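PDB 6N9J: clostripain-related protein, which is a secreted clostripain-family (C11) cysteine protease that probably cleaves peptide bonds and is held here by an irreversible peptide inhibitor. Local coordinates for residues 114-119 and 165-170; 210-215 and 315-320; 237-242 and 322-327; 277-282 and 339-344; 285-290 and 343-348. All coordinates share one frame; numbering follows the deposited sequence.

Contact 1 (114-119 and 165-170); sequences DGWLPY and SVEVVY
Ser-165 OG lies at the edge of the Trp-116 ring, near its plane, 4.0 Å from CD1. Ser-165 is the N-cap of the helix that follows. Its OG donates to Glu-167 OE1 (2.8 Å), reaching the anti side of the carboxylate, and accepts a weak capping bond from Val-168 N. Glu-167 CB rests 4.0 Å from Trp-116 CD1. Its chain bends at chi2 (89°), which folds CD back beside the same indole atom. Carboxylate and indole planes are 37° apart. OE2 is a buried acceptor with three partners: Tyr-347 N, Thr-346 OG1 and Tyr-360 OH. An alanine here would probably leave these donors and the Ser-165 hydroxyl without the carboxylate they share. Val-168 CG2 lies 3.4 Å from Gly-115 C and 3.5 Å from Trp-116 N. Gly-115 and Trp-116 are central in a type II' turn in the loop after strand 105-110. It packs on the start of helix 166-171. Tyr-359 of helix 355-363 touches Trp-116, and Ser-345 of strand 345-346 touches Ser-165.

Contact 2 (210-215 and 315-320); sequences IAENYY and VIWKNT
Ala-211 sets its CB over the face of the Trp-317 six-membered ring, a CH-pi contact 3.7 Å from the centroid. One residue on, Glu-212 reaches the rim of the same indole. Its chain bends at chi2 (-83°), and OE2 accepts a hydrogen bond from Trp-317 NE1 at 2.8 Å. The oxygen lies in the indole plane, while NE1 sits above the carboxylate plane. Helix 206-221 here covers one face of the central sheet of a caspase-like alpha/beta fold, as in other clan CD proteases. The axes of these short segments approach to 9.3 Å and are parallel within 1°. Tyr-215 makes a double contact. Its CB meets the indole edge 3.9 Å from Trp-317 CH2. Its ring lies flat against Asn-319, with Asn-319 CB over the ring centre and the amide plane only 6° from the ring plane. Further along that ring, Tyr-215 CE1 is 3.7 Å from Thr-320 CA.

Contact 3 (237-242 and 322-327); sequences GVSISV and DNNYCT
Asn-324 holds CG anti to its carbonyl carbon (chi1 -89°), and a chi2 of -136° turns OD1 toward Val-238 and Ser-239. OD1 comes 3.1 Å from Ser-239 N, but the angle is too poor for a hydrogen bond. A water makes the link instead. It accepts from Ser-239 N at 2.9 Å and donates to Asn-324 OD1 at 2.7 Å. The other end of the amide turns back on its own chain, where Asn-324 ND2 donates to Asn-323 O at 2.8 Å from above the carbonyl plane. Strands 239-244 and 315-327 are antiparallel neighbours in the main sheet. Direct backbone pairing joins Ile-240 to Asn-319 and Val-238 to Thr-321. Within this range Ser-239 N is linked by its water to Asn-324. Past the last pair, a second water lies 2.7 Å from Gly-237 O and accepts from Tyr-325 N at 3.0 Å. Gly-237 has positive phi (79°), and a side chain there would press on Asn-323 O. Tyr-325 and Thr-327, further along strand 315-327, pack against the bound peptide.

Contact 4 (277-282 and 339-344); sequences LCYDPL and DGFEGV
Leu-277 packs its methyl groups on the backbone of the facing loop. Its CG, anti to the backbone N (chi1 175°), is thereby set beside Asp-339 O. Leu-277 CD2 lies 3.4 Å from Phe-341 N. Leu-277 CD1 is 3.7 Å from Asp-339 O. Gly-340 passes close by, and a side chain at this glycine would crowd Leu-277 CB. The aromatic contact joins Tyr-279 and Phe-341, whose side chains cross at about a right angle. Tyr-279 CE1 lies in the plane of the Phe-341 ring at its edge, 3.9 Å from Phe-341 CD1. One face of the Phe-341 ring carries Gly-343 N, 3.5 Å above its centre. Val-344 O lies at the edge of the Tyr-279 ring, near its plane, 3.7 Å from CE2. The polar group is the Tyr-279 hydroxyl, which is hydrogen-bonded to Asp-289 OD1. Glu-342 N bonds to the same oxygen, which thus ties both loops together. A phenylalanine in place of Tyr-279 would probably leave Asp-289 OD1 with the Glu-342 amide but without its hydroxyl mate. Phe-341 rests on Lys-318 and Thr-320. The two loops thus pack on the face of the main sheet of the caspase-like alpha/beta fold that is turned away from helix 206-221.

Contact 5 (285-290 and 343-348); sequences NNYHDL and GVSTYI
His-288 and Thr-346 form an antiparallel hydrogen-bonded pair. His-288 N donates to Thr-346 O at 3.1 Å, and Thr-346 N donates back to His-288 O at 2.9 Å. A third bond, from Leu-290 N to Val-344 O, is almost straight at 175°. Between them Asp-289 and Ser-345 make a non-hydrogen-bonded pair. Side chains pack around this two-stranded core. Ile-348 extends at chi2 (172°), and its CD1 lies over the His-288 ring, 3.9 Å from the centroid. Leu-290 CD1 meets Thr-346 CB at 3.7 Å. Tyr-287 turns its ring edge to Ser-345, with CD1 3.4 Å from OG. One water lies at the imidazole edge. It is in the ring plane, 2.8 Å from His-288 ND1, accepts from Ile-348 N and donates to Asn-286 O. Further out, Tyr-287 OH bonds to Asp-114 OD1. Asp-289 OD2 accepts from Gly-292 N and so caps helix 290-297. Val-166 of helix 166-171 packs on Leu-290, Val-344 and Thr-346, and Tyr-311 of helix 301-314 covers Leu-290 and Val-344.

Overall arrangement
Contacts 2 and 3 belong to the main mixed sheet. They share strand 315-327, with centres about 11 Å apart. Contacts 4 and 5 share Gly-343 and Val-344, with centres about 7 Å apart, and contact 5 contains a separate two-stranded antiparallel sheet. Contact 4 lies about 9 Å from contact 3, centre to centre, and a probable hydrogen bond from Ser-241 OG to Gly-343 O joins them. Contact 1 closes before the others open. Its centre is about 10 Å from that of contact 5, and 165-170 is bonded to 343-348. The segments of contacts 2 and 3 alternate with those of 4 and 5. The C-terminal half thus interlaces around the sheet, beside the peptide at contact 3.

Contact 1 (114-119 and 165-170)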
# COMPACT_ATOMS: atom_id res chain seq x y z
N ASP A 114 -0.62 -8.64 -1.79
CA ASP A 114 -1.85 -9.35 -2.14
C ASP A 114 -2.84 -9.22 -0.98
O ASP A 114 -3.40 -10.21 -0.49
CB ASP A 114 -1.55 -10.82 -2.48
CG ASP A 114 -2.59 -11.44 -3.42
OD1 ASP A 114 -3.76 -10.98 -3.42
OD2 ASP A 114 -2.25 -12.38 -4.17
N GLY A 115 -3.05 -7.99 -0.53
CA GLY A 115 -4.04 -7.72 0.50
C GLY A 115 -3.90 -8.54 1.77
O GLY A 115 -2.81 -8.66 2.35
N TRP A 116 -5.00 -9.13 2.20
CA TRP A 116 -5.06 -9.85 3.46
C TRP A 116 -4.75 -11.33 3.31
O TRP A 116 -4.59 -12.03 4.32
CB TRP A 116 -6.45 -9.70 4.08
CG TRP A 116 -7.52 -10.27 3.21
CD1 TRP A 116 -8.24 -9.60 2.26
CD2 TRP A 116 -7.98 -11.62 3.19
NE1 TRP A 116 -9.13 -10.45 1.65
CE2 TRP A 116 -8.99 -11.70 2.20
CE3 TRP A 116 -7.64 -12.78 3.90
CZ2 TRP A 116 -9.67 -12.89 1.92
CZ3 TRP A 116 -8.31 -13.96 3.61
CH2 TRP A 116 -9.31 -14.01 2.63
N LEU A 117 -4.69 -11.80 2.07
CA LEU A 117 -4.67 -13.25 1.80
C LEU A 117 -3.54 -13.98 2.53
O LEU A 117 -2.41 -13.48 2.59
CB LEU A 117 -4.57 -13.49 0.29
CG LEU A 117 -5.87 -13.13 -0.44
CD1 LEU A 117 -5.66 -13.08 -1.94
CD2 LEU A 117 -6.93 -14.15 -0.09
N PRO A 118 -3.87 -15.15 3.11
CA PRO A 118 -2.88 -15.95 3.84
C PRO A 118 -1.84 -16.60 2.92
O PRO A 118 -2.17 -17.01 1.81
CB PRO A 118 -3.74 -17.01 4.54
CG PRO A 118 -4.93 -17.14 3.67
CD PRO A 118 -5.21 -15.75 3.18
N TYR A 119 -0.59 -16.65 3.39
CA TYR A 119 0.48 -17.36 2.70
C TYR A 119 1.28 -18.17 3.71
O TYR A 119 1.77 -17.61 4.69
CB TYR A 119 1.40 -16.39 1.95
CG TYR A 119 2.55 -17.08 1.24
CD1 TYR A 119 2.38 -17.63 -0.02
CD2 TYR A 119 3.81 -17.19 1.83
CE1 TYR A 119 3.42 -18.26 -0.67
CE2 TYR A 119 4.85 -17.81 1.19
CZ TYR A 119 4.65 -18.35 -0.07
OH TYR A 119 5.69 -18.97 -0.71
N SER A 165 -7.15 -2.49 0.97
CA SER A 165 -8.21 -3.39 1.38
C SER A 165 -8.69 -3.03 2.78
O SER A 165 -7.87 -2.71 3.66
CB SER A 165 -7.69 -4.84 1.31
OG SER A 165 -8.15 -5.64 2.39
N VAL A 166 -10.01 -3.05 2.99
CA VAL A 166 -10.58 -2.64 4.27
C VAL A 166 -10.17 -3.62 5.36
O VAL A 166 -10.06 -3.24 6.53
CB VAL A 166 -12.14 -2.53 4.18
CG1 VAL A 166 -12.78 -3.89 4.09
CG2 VAL A 166 -12.73 -1.76 5.38
N GLU A 167 -9.92 -4.87 4.98
CA GLU A 167 -9.46 -5.89 5.92
C GLU A 167 -8.04 -5.59 6.42
O GLU A 167 -7.74 -5.75 7.61
CB GLU A 167 -9.50 -7.28 5.27
CG GLU A 167 -10.91 -7.79 4.97
CD GLU A 167 -11.43 -7.38 3.59
OE1 GLU A 167 -10.75 -6.57 2.91
OE2 GLU A 167 -12.53 -7.86 3.21
N VAL A 168 -7.17 -5.17 5.51
CA VAL A 168 -5.78 -4.86 5.84
C VAL A 168 -5.68 -3.61 6.69
O VAL A 168 -5.02 -3.59 7.73
CB VAL A 168 -4.94 -4.68 4.56
CG1 VAL A 168 -3.51 -4.26 4.91
CG2 VAL A 168 -4.97 -5.96 3.71
N VAL A 169 -6.31 -2.55 6.22
CA VAL A 169 -6.30 -1.27 6.90
C VAL A 169 -6.95 -1.37 8.29
O VAL A 169 -6.45 -0.79 9.26
CB VAL A 169 -7.01 -0.18 6.05
CG1 VAL A 169 -7.12 1.10 6.82
CG2 VAL A 169 -6.26 0.05 4.73
N TYR A 170 -8.04 -2.13 8.42
CA TYR A 170 -8.63 -2.31 9.75
C TYR A 170 -7.68 -3.09 10.66
O TYR A 170 -7.52 -2.74 11.83
CB TYR A 170 -10.00 -3.03 9.69
CG TYR A 170 -10.74 -2.94 11.02
CD1 TYR A 170 -11.54 -1.84 11.32
CD2 TYR A 170 -10.61 -3.94 11.98
CE1 TYR A 170 -12.20 -1.75 12.53
CE2 TYR A 170 -11.26 -3.85 13.19
CZ TYR A 170 -12.06 -2.76 13.46
OH TYR A 170 -12.71 -2.66 14.67

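Contact 2 (210-215 and 315-320)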
# COMPACT_ATOMS: atom_id res chain seq x y z
N ILE A 210 0.89 12.98 -0.97
CA ILE A 210 1.52 11.81 -1.56
C ILE A 210 0.63 11.27 -2.68
O ILE A 210 1.11 10.99 -3.79
CB ILE A 210 1.81 10.72 -0.49
CG1 ILE A 210 2.92 11.19 0.46
CG2 ILE A 210 2.20 9.37 -1.16
CD1 ILE A 210 3.00 10.42 1.79
N ALA A 211 -0.67 11.17 -2.39
CA ALA A 211 -1.65 10.62 -3.32
C ALA A 211 -1.75 11.45 -4.60
O ALA A 211 -1.70 10.92 -5.70
CB ALA A 211 -3.00 10.54 -2.66
N GLU A 212 -1.90 12.76 -4.43
CA GLU A 212 -2.04 13.67 -5.56
C GLU A 212 -0.82 13.60 -6.46
O GLU A 212 -0.96 13.60 -7.68
CB GLU A 212 -2.25 15.11 -5.07
CG GLU A 212 -3.67 15.42 -4.56
CD GLU A 212 -4.67 15.75 -5.67
OE1 GLU A 212 -4.26 15.92 -6.83
OE2 GLU A 212 -5.88 15.86 -5.36
N ASN A 213 0.37 13.56 -5.86
CA ASN A 213 1.60 13.56 -6.64
C ASN A 213 1.82 12.20 -7.29
O ASN A 213 2.25 12.12 -8.44
CB ASN A 213 2.80 13.96 -5.77
CG ASN A 213 2.89 15.46 -5.55
OD1 ASN A 213 3.48 16.18 -6.34
ND2 ASN A 213 2.29 15.94 -4.47
N TYR A 214 1.52 11.14 -6.56
CA TYR A 214 1.59 9.81 -7.15
C TYR A 214 0.66 9.76 -8.38
O TYR A 214 1.11 9.52 -9.49
CB TYR A 214 1.19 8.75 -6.13
CG TYR A 214 1.55 7.34 -6.52
CD1 TYR A 214 2.26 6.53 -5.65
CD2 TYR A 214 1.20 6.82 -7.78
CE1 TYR A 214 2.60 5.24 -5.98
CE2 TYR A 214 1.54 5.52 -8.14
CZ TYR A 214 2.24 4.74 -7.22
OH TYR A 214 2.62 3.46 -7.50
N TYR A 215 -0.64 9.98 -8.16
CA TYR A 215 -1.61 9.91 -9.24
C TYR A 215 -1.28 10.79 -10.46
O TYR A 215 -1.43 10.35 -11.60
CB TYR A 215 -2.99 10.30 -8.71
CG TYR A 215 -4.06 10.25 -9.78
CD1 TYR A 215 -4.58 9.03 -10.21
CD2 TYR A 215 -4.53 11.41 -10.39
CE1 TYR A 215 -5.53 8.96 -11.19
CE2 TYR A 215 -5.50 11.36 -11.37
CZ TYR A 215 -5.99 10.12 -11.77
OH TYR A 215 -6.94 10.03 -12.76
N VAL A 315 -12.82 7.34 3.76
CA VAL A 315 -12.09 7.39 2.49
C VAL A 315 -12.03 8.84 2.05
O VAL A 315 -12.95 9.33 1.41
CB VAL A 315 -12.78 6.51 1.40
CG1 VAL A 315 -11.98 6.53 0.09
CG2 VAL A 315 -13.00 5.08 1.91
N ILE A 316 -10.96 9.55 2.39
CA ILE A 316 -10.98 11.01 2.26
C ILE A 316 -10.41 11.53 0.93
O ILE A 316 -10.49 12.72 0.63
CB ILE A 316 -10.23 11.69 3.43
CG1 ILE A 316 -8.77 11.27 3.46
CG2 ILE A 316 -10.90 11.35 4.76
CD1 ILE A 316 -7.96 12.07 4.45
N TRP A 317 -9.86 10.64 0.13
CA TRP A 317 -9.26 11.05 -1.13
C TRP A 317 -9.32 9.84 -2.04
O TRP A 317 -9.04 8.74 -1.58
CB TRP A 317 -7.80 11.54 -0.93
CG TRP A 317 -7.20 12.21 -2.14
CD1 TRP A 317 -7.10 13.56 -2.37
CD2 TRP A 317 -6.67 11.56 -3.31
NE1 TRP A 317 -6.53 13.78 -3.60
CE2 TRP A 317 -6.26 12.58 -4.20
CE3 TRP A 317 -6.48 10.22 -3.67
CZ2 TRP A 317 -5.67 12.30 -5.42
CZ3 TRP A 317 -5.91 9.94 -4.90
CH2 TRP A 317 -5.51 10.98 -5.76
N LYS A 318 -9.70 10.01 -3.31
CA LYS A 318 -9.55 8.93 -4.30
C LYS A 318 -9.49 9.48 -5.72
O LYS A 318 -10.05 10.53 -6.02
CB LYS A 318 -10.67 7.90 -4.19
CG LYS A 318 -12.01 8.42 -4.69
CD LYS A 318 -13.11 7.41 -4.45
CE LYS A 318 -14.46 8.06 -4.60
NZ LYS A 318 -14.60 8.65 -5.95
N ASN A 319 -8.79 8.76 -6.59
CA ASN A 319 -8.78 9.11 -8.00
C ASN A 319 -8.31 7.94 -8.83
O ASN A 319 -7.50 7.14 -8.39
CB ASN A 319 -7.88 10.33 -8.25
CG ASN A 319 -8.54 11.35 -9.15
OD1 ASN A 319 -9.42 11.02 -9.94
ND2 ASN A 319 -8.11 12.60 -9.04
N THR A 320 -8.84 7.84 -10.04
CA THR A 320 -8.45 6.78 -10.96
C THR A 320 -8.55 7.28 -12.39
O THR A 320 -9.36 8.13 -12.71
CB THR A 320 -9.33 5.52 -10.80
OG1 THR A 320 -8.85 4.48 -11.66
CG2 THR A 320 -10.79 5.83 -11.13

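Contact 3 (237-242 and 322-327)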
# COMPACT_ATOMS: atom_id res chain seq x y z
N GLY A 237 -2.22 3.98 -16.69
CA GLY A 237 -2.94 4.66 -15.63
C GLY A 237 -2.71 4.09 -14.24
O GLY A 237 -1.80 3.29 -14.02
N VAL A 238 -3.54 4.52 -13.29
CA VAL A 238 -3.41 4.10 -11.89
C VAL A 238 -4.67 4.50 -11.12
O VAL A 238 -5.40 5.38 -11.54
CB VAL A 238 -2.17 4.74 -11.19
CG1 VAL A 238 -2.44 6.19 -10.80
CG2 VAL A 238 -1.79 3.95 -9.95
N SER A 239 -4.91 3.84 -10.00
CA SER A 239 -5.97 4.22 -9.09
C SER A 239 -5.45 4.26 -7.66
O SER A 239 -4.76 3.33 -7.21
CB SER A 239 -7.14 3.25 -9.19
OG SER A 239 -6.71 1.97 -8.78
N ILE A 240 -5.77 5.32 -6.93
CA ILE A 240 -5.23 5.53 -5.59
C ILE A 240 -6.32 6.09 -4.68
O ILE A 240 -7.17 6.83 -5.14
CB ILE A 240 -4.01 6.52 -5.61
CG1 ILE A 240 -2.88 5.99 -6.48
CG2 ILE A 240 -3.49 6.82 -4.20
CD1 ILE A 240 -2.11 4.83 -5.84
N SER A 241 -6.29 5.71 -3.41
CA SER A 241 -7.12 6.36 -2.40
C SER A 241 -6.37 6.54 -1.07
O SER A 241 -5.26 6.04 -0.88
CB SER A 241 -8.42 5.58 -2.16
OG SER A 241 -8.16 4.31 -1.57
N VAL A 242 -6.99 7.29 -0.15
CA VAL A 242 -6.43 7.55 1.17
C VAL A 242 -7.50 7.24 2.22
O VAL A 242 -8.59 7.82 2.20
CB VAL A 242 -5.98 9.03 1.35
CG1 VAL A 242 -5.61 9.31 2.79
CG2 VAL A 242 -4.81 9.35 0.44
N ASP A 322 -9.70 6.27 -16.22
CA ASP A 322 -10.92 5.53 -16.57
C ASP A 322 -10.68 4.02 -16.69
O ASP A 322 -11.55 3.22 -16.36
CB ASP A 322 -11.51 6.07 -17.88
CG ASP A 322 -12.03 7.50 -17.73
OD1 ASP A 322 -12.59 7.83 -16.66
OD2 ASP A 322 -11.86 8.30 -18.69
N ASN A 323 -9.49 3.66 -17.14
CA ASN A 323 -9.06 2.27 -17.17
C ASN A 323 -7.79 2.12 -16.35
O ASN A 323 -7.09 3.11 -16.12
CB ASN A 323 -8.82 1.79 -18.61
CG ASN A 323 -10.07 1.80 -19.47
OD1 ASN A 323 -11.18 1.65 -18.97
ND2 ASN A 323 -9.88 1.97 -20.78
N ASN A 324 -7.52 0.90 -15.90
CA ASN A 324 -6.23 0.52 -15.33
C ASN A 324 -5.73 -0.73 -16.05
O ASN A 324 -6.54 -1.52 -16.55
CB ASN A 324 -6.34 0.25 -13.83
CG ASN A 324 -6.14 1.49 -12.98
OD1 ASN A 324 -5.43 1.46 -11.98
ND2 ASN A 324 -6.75 2.59 -13.40
N TYR A 325 -4.42 -0.92 -16.11
CA TYR A 325 -3.85 -2.14 -16.66
C TYR A 325 -3.91 -3.26 -15.62
O TYR A 325 -3.54 -3.06 -14.47
CB TYR A 325 -2.42 -1.91 -17.13
CG TYR A 325 -1.78 -3.09 -17.87
CD1 TYR A 325 -1.94 -3.24 -19.23
CD2 TYR A 325 -0.99 -4.01 -17.19
CE1 TYR A 325 -1.34 -4.30 -19.91
CE2 TYR A 325 -0.39 -5.06 -17.84
CZ TYR A 325 -0.56 -5.21 -19.20
OH TYR A 325 0.03 -6.25 -19.86
N CYS A 326 -4.39 -4.43 -16.03
CA CYS A 326 -4.49 -5.57 -15.12
C CYS A 326 -3.93 -6.78 -15.82
O CYS A 326 -3.88 -6.82 -17.05
CB CYS A 326 -5.95 -5.84 -14.69
SG CYS A 326 -6.66 -4.60 -13.57
N THR A 327 -3.52 -7.78 -15.04
CA THR A 327 -2.86 -8.92 -15.63
C THR A 327 -3.64 -10.20 -15.40
O THR A 327 -4.41 -10.33 -14.45
CB THR A 327 -1.41 -9.10 -15.08
OG1 THR A 327 -1.44 -9.40 -13.68
CG2 THR A 327 -0.59 -7.84 -15.32
O HOH W 1 -2.26 0.73 -14.73
O HOH W 2 -3.53 1.24 -10.10

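Contact 4 (277-282 and 339-344)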
# COMPACT_ATOMS: atom_id res chain seq x y z
N LEU A 277 -18.04 -3.90 -9.12
CA LEU A 277 -16.69 -3.69 -9.64
C LEU A 277 -15.67 -4.61 -8.98
O LEU A 277 -15.60 -4.69 -7.76
CB LEU A 277 -16.26 -2.23 -9.44
CG LEU A 277 -14.82 -1.97 -9.86
CD1 LEU A 277 -14.61 -2.26 -11.34
CD2 LEU A 277 -14.44 -0.55 -9.54
N CYS A 278 -14.88 -5.31 -9.81
CA CYS A 278 -13.88 -6.26 -9.33
C CYS A 278 -12.47 -5.78 -9.69
O CYS A 278 -12.22 -5.43 -10.84
CB CYS A 278 -14.14 -7.66 -9.94
SG CYS A 278 -12.81 -8.86 -9.64
N TYR A 279 -11.57 -5.77 -8.71
CA TYR A 279 -10.22 -5.22 -8.89
C TYR A 279 -9.20 -6.23 -9.41
O TYR A 279 -8.13 -5.84 -9.87
CB TYR A 279 -9.71 -4.61 -7.58
CG TYR A 279 -10.47 -3.36 -7.19
CD1 TYR A 279 -10.48 -2.25 -8.02
CD2 TYR A 279 -11.19 -3.31 -6.00
CE1 TYR A 279 -11.18 -1.10 -7.67
CE2 TYR A 279 -11.90 -2.17 -5.65
CZ TYR A 279 -11.89 -1.07 -6.49
OH TYR A 279 -12.59 0.06 -6.15
N ASP A 280 -9.52 -7.52 -9.34
CA ASP A 280 -8.73 -8.54 -10.02
C ASP A 280 -9.59 -9.42 -10.94
O ASP A 280 -9.73 -10.62 -10.71
CB ASP A 280 -7.99 -9.42 -8.99
CG ASP A 280 -8.94 -10.11 -8.01
OD1 ASP A 280 -10.09 -9.63 -7.86
OD2 ASP A 280 -8.53 -11.12 -7.40
N PRO A 281 -10.16 -8.82 -12.01
CA PRO A 281 -11.15 -9.53 -12.82
C PRO A 281 -10.55 -10.58 -13.74
O PRO A 281 -11.27 -11.43 -14.27
CB PRO A 281 -11.80 -8.41 -13.64
CG PRO A 281 -10.72 -7.39 -13.78
CD PRO A 281 -9.87 -7.47 -12.55
N LEU A 282 -9.24 -10.54 -13.94
CA LEU A 282 -8.60 -11.45 -14.88
C LEU A 282 -7.95 -12.60 -14.12
O LEU A 282 -7.39 -13.51 -14.73
CB LEU A 282 -7.58 -10.71 -15.73
CG LEU A 282 -8.03 -9.36 -16.32
CD1 LEU A 282 -6.90 -8.75 -17.13
CD2 LEU A 282 -9.29 -9.53 -17.16
N ASP A 339 -14.76 1.77 -13.93
CA ASP A 339 -16.10 2.30 -13.69
C ASP A 339 -16.71 1.70 -12.41
O ASP A 339 -16.84 0.48 -12.30
CB ASP A 339 -17.00 2.01 -14.89
CG ASP A 339 -18.37 2.61 -14.75
OD1 ASP A 339 -18.52 3.80 -15.10
OD2 ASP A 339 -19.29 1.89 -14.31
N GLY A 340 -17.05 2.55 -11.45
CA GLY A 340 -17.58 2.10 -10.18
C GLY A 340 -16.61 2.26 -9.01
O GLY A 340 -16.94 1.95 -7.87
N PHE A 341 -15.41 2.75 -9.31
CA PHE A 341 -14.33 2.83 -8.33
C PHE A 341 -14.64 3.75 -7.15
O PHE A 341 -14.91 4.93 -7.32
CB PHE A 341 -13.06 3.31 -9.06
CG PHE A 341 -11.93 3.71 -8.16
CD1 PHE A 341 -11.07 2.76 -7.63
CD2 PHE A 341 -11.68 5.05 -7.90
CE1 PHE A 341 -10.01 3.13 -6.83
CE2 PHE A 341 -10.61 5.43 -7.10
CZ PHE A 341 -9.78 4.47 -6.56
N GLU A 342 -14.58 3.20 -5.94
CA GLU A 342 -14.78 4.05 -4.79
C GLU A 342 -13.58 4.03 -3.86
O GLU A 342 -13.58 4.65 -2.80
CB GLU A 342 -16.06 3.65 -4.04
CG GLU A 342 -17.35 3.88 -4.84
CD GLU A 342 -17.63 5.35 -5.17
OE1 GLU A 342 -18.47 5.61 -6.05
OE2 GLU A 342 -17.01 6.26 -4.55
N GLY A 343 -12.53 3.32 -4.28
CA GLY A 343 -11.23 3.47 -3.65
C GLY A 343 -10.81 2.40 -2.66
O GLY A 343 -9.68 2.43 -2.19
N VAL A 344 -11.71 1.48 -2.32
CA VAL A 344 -11.40 0.46 -1.32
C VAL A 344 -11.94 -0.91 -1.73
O VAL A 344 -13.04 -1.02 -2.27
CB VAL A 344 -11.97 0.84 0.08
CG1 VAL A 344 -11.55 -0.19 1.13
CG2 VAL A 344 -11.48 2.21 0.49

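Contact 5 (285-290 and 343-348)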
# COMPACT_ATOMS: atom_id res chain seq x y z
N ASN A 285 -10.59 -13.07 -8.76
CA ASN A 285 -11.78 -12.30 -8.37
C ASN A 285 -11.92 -12.25 -6.85
O ASN A 285 -13.01 -12.40 -6.30
CB ASN A 285 -13.04 -12.86 -9.03
CG ASN A 285 -13.16 -12.49 -10.50
OD1 ASN A 285 -12.26 -12.77 -11.30
ND2 ASN A 285 -14.26 -11.85 -10.86
N ASN A 286 -10.79 -12.05 -6.19
CA ASN A 286 -10.73 -11.94 -4.74
C ASN A 286 -11.14 -10.56 -4.24
O ASN A 286 -11.50 -10.41 -3.07
CB ASN A 286 -9.31 -12.25 -4.24
CG ASN A 286 -8.99 -13.73 -4.27
OD1 ASN A 286 -9.88 -14.56 -4.14
ND2 ASN A 286 -7.72 -14.07 -4.43
N TYR A 287 -11.08 -9.56 -5.13
CA TYR A 287 -11.22 -8.16 -4.73
C TYR A 287 -12.37 -7.41 -5.41
O TYR A 287 -12.37 -7.24 -6.63
CB TYR A 287 -9.92 -7.39 -5.02
CG TYR A 287 -8.72 -7.95 -4.33
CD1 TYR A 287 -8.43 -7.59 -3.02
CD2 TYR A 287 -7.86 -8.83 -4.97
CE1 TYR A 287 -7.32 -8.09 -2.37
CE2 TYR A 287 -6.76 -9.34 -4.33
CZ TYR A 287 -6.49 -8.96 -3.03
OH TYR A 287 -5.39 -9.46 -2.39
N HIS A 288 -13.32 -6.93 -4.61
CA HIS A 288 -14.45 -6.16 -5.11
C HIS A 288 -14.57 -4.82 -4.41
O HIS A 288 -14.13 -4.67 -3.28
CB HIS A 288 -15.76 -6.95 -4.94
CG HIS A 288 -15.84 -8.15 -5.82
ND1 HIS A 288 -15.40 -9.40 -5.41
CD2 HIS A 288 -16.28 -8.30 -7.09
CE1 HIS A 288 -15.58 -10.26 -6.39
NE2 HIS A 288 -16.11 -9.62 -7.42
N ASP A 289 -15.19 -3.85 -5.08
CA ASP A 289 -15.37 -2.54 -4.47
C ASP A 289 -16.33 -2.60 -3.28
O ASP A 289 -17.49 -3.01 -3.41
CB ASP A 289 -15.85 -1.53 -5.51
CG ASP A 289 -15.88 -0.11 -4.95
OD1 ASP A 289 -14.80 0.54 -4.83
OD2 ASP A 289 -17.00 0.35 -4.65
N LEU A 290 -15.84 -2.15 -2.12
CA LEU A 290 -16.60 -2.20 -0.88
C LEU A 290 -17.93 -1.44 -0.94
O LEU A 290 -18.95 -1.93 -0.45
CB LEU A 290 -15.75 -1.66 0.28
CG LEU A 290 -16.46 -1.58 1.64
CD1 LEU A 290 -16.79 -2.96 2.16
CD2 LEU A 290 -15.61 -0.82 2.63
N GLY A 343 -12.53 3.32 -4.28
CA GLY A 343 -11.23 3.47 -3.65
C GLY A 343 -10.81 2.40 -2.66
O GLY A 343 -9.68 2.43 -2.19
N VAL A 344 -11.71 1.48 -2.32
CA VAL A 344 -11.40 0.46 -1.32
C VAL A 344 -11.94 -0.91 -1.73
O VAL A 344 -13.04 -1.02 -2.27
CB VAL A 344 -11.97 0.84 0.08
CG1 VAL A 344 -11.55 -0.19 1.13
CG2 VAL A 344 -11.48 2.21 0.49
N SER A 345 -11.16 -1.97 -1.49
CA SER A 345 -11.63 -3.32 -1.83
C SER A 345 -12.06 -4.09 -0.60
O SER A 345 -11.79 -3.68 0.54
CB SER A 345 -10.54 -4.11 -2.57
OG SER A 345 -9.64 -4.70 -1.65
N THR A 346 -12.72 -5.21 -0.83
CA THR A 346 -13.19 -6.09 0.22
C THR A 346 -13.31 -7.50 -0.34
O THR A 346 -13.41 -7.70 -1.56
CB THR A 346 -14.56 -5.64 0.78
OG1 THR A 346 -14.94 -6.46 1.89
CG2 THR A 346 -15.64 -5.75 -0.30
N TYR A 347 -13.30 -8.48 0.56
CA TYR A 347 -13.61 -9.85 0.18
C TYR A 347 -15.11 -10.11 0.33
O TYR A 347 -15.73 -9.74 1.34
CB TYR A 347 -12.80 -10.83 1.02
CG TYR A 347 -13.01 -12.26 0.64
CD1 TYR A 347 -12.62 -12.72 -0.62
CD2 TYR A 347 -13.58 -13.16 1.52
CE1 TYR A 347 -12.80 -14.03 -0.99
CE2 TYR A 347 -13.76 -14.49 1.16
CZ TYR A 347 -13.37 -14.92 -0.09
OH TYR A 347 -13.56 -16.23 -0.46
N ILE A 348 -15.71 -10.74 -0.68
CA ILE A 348 -17.11 -11.15 -0.59
C ILE A 348 -17.19 -12.63 -0.23
O ILE A 348 -16.89 -13.48 -1.07
CB ILE A 348 -17.85 -10.89 -1.90
CG1 ILE A 348 -17.92 -9.38 -2.18
CG2 ILE A 348 -19.23 -11.52 -1.87
CD1 ILE A 348 -18.48 -9.04 -3.55
O HOH W 3 -14.65 -10.58 -3.04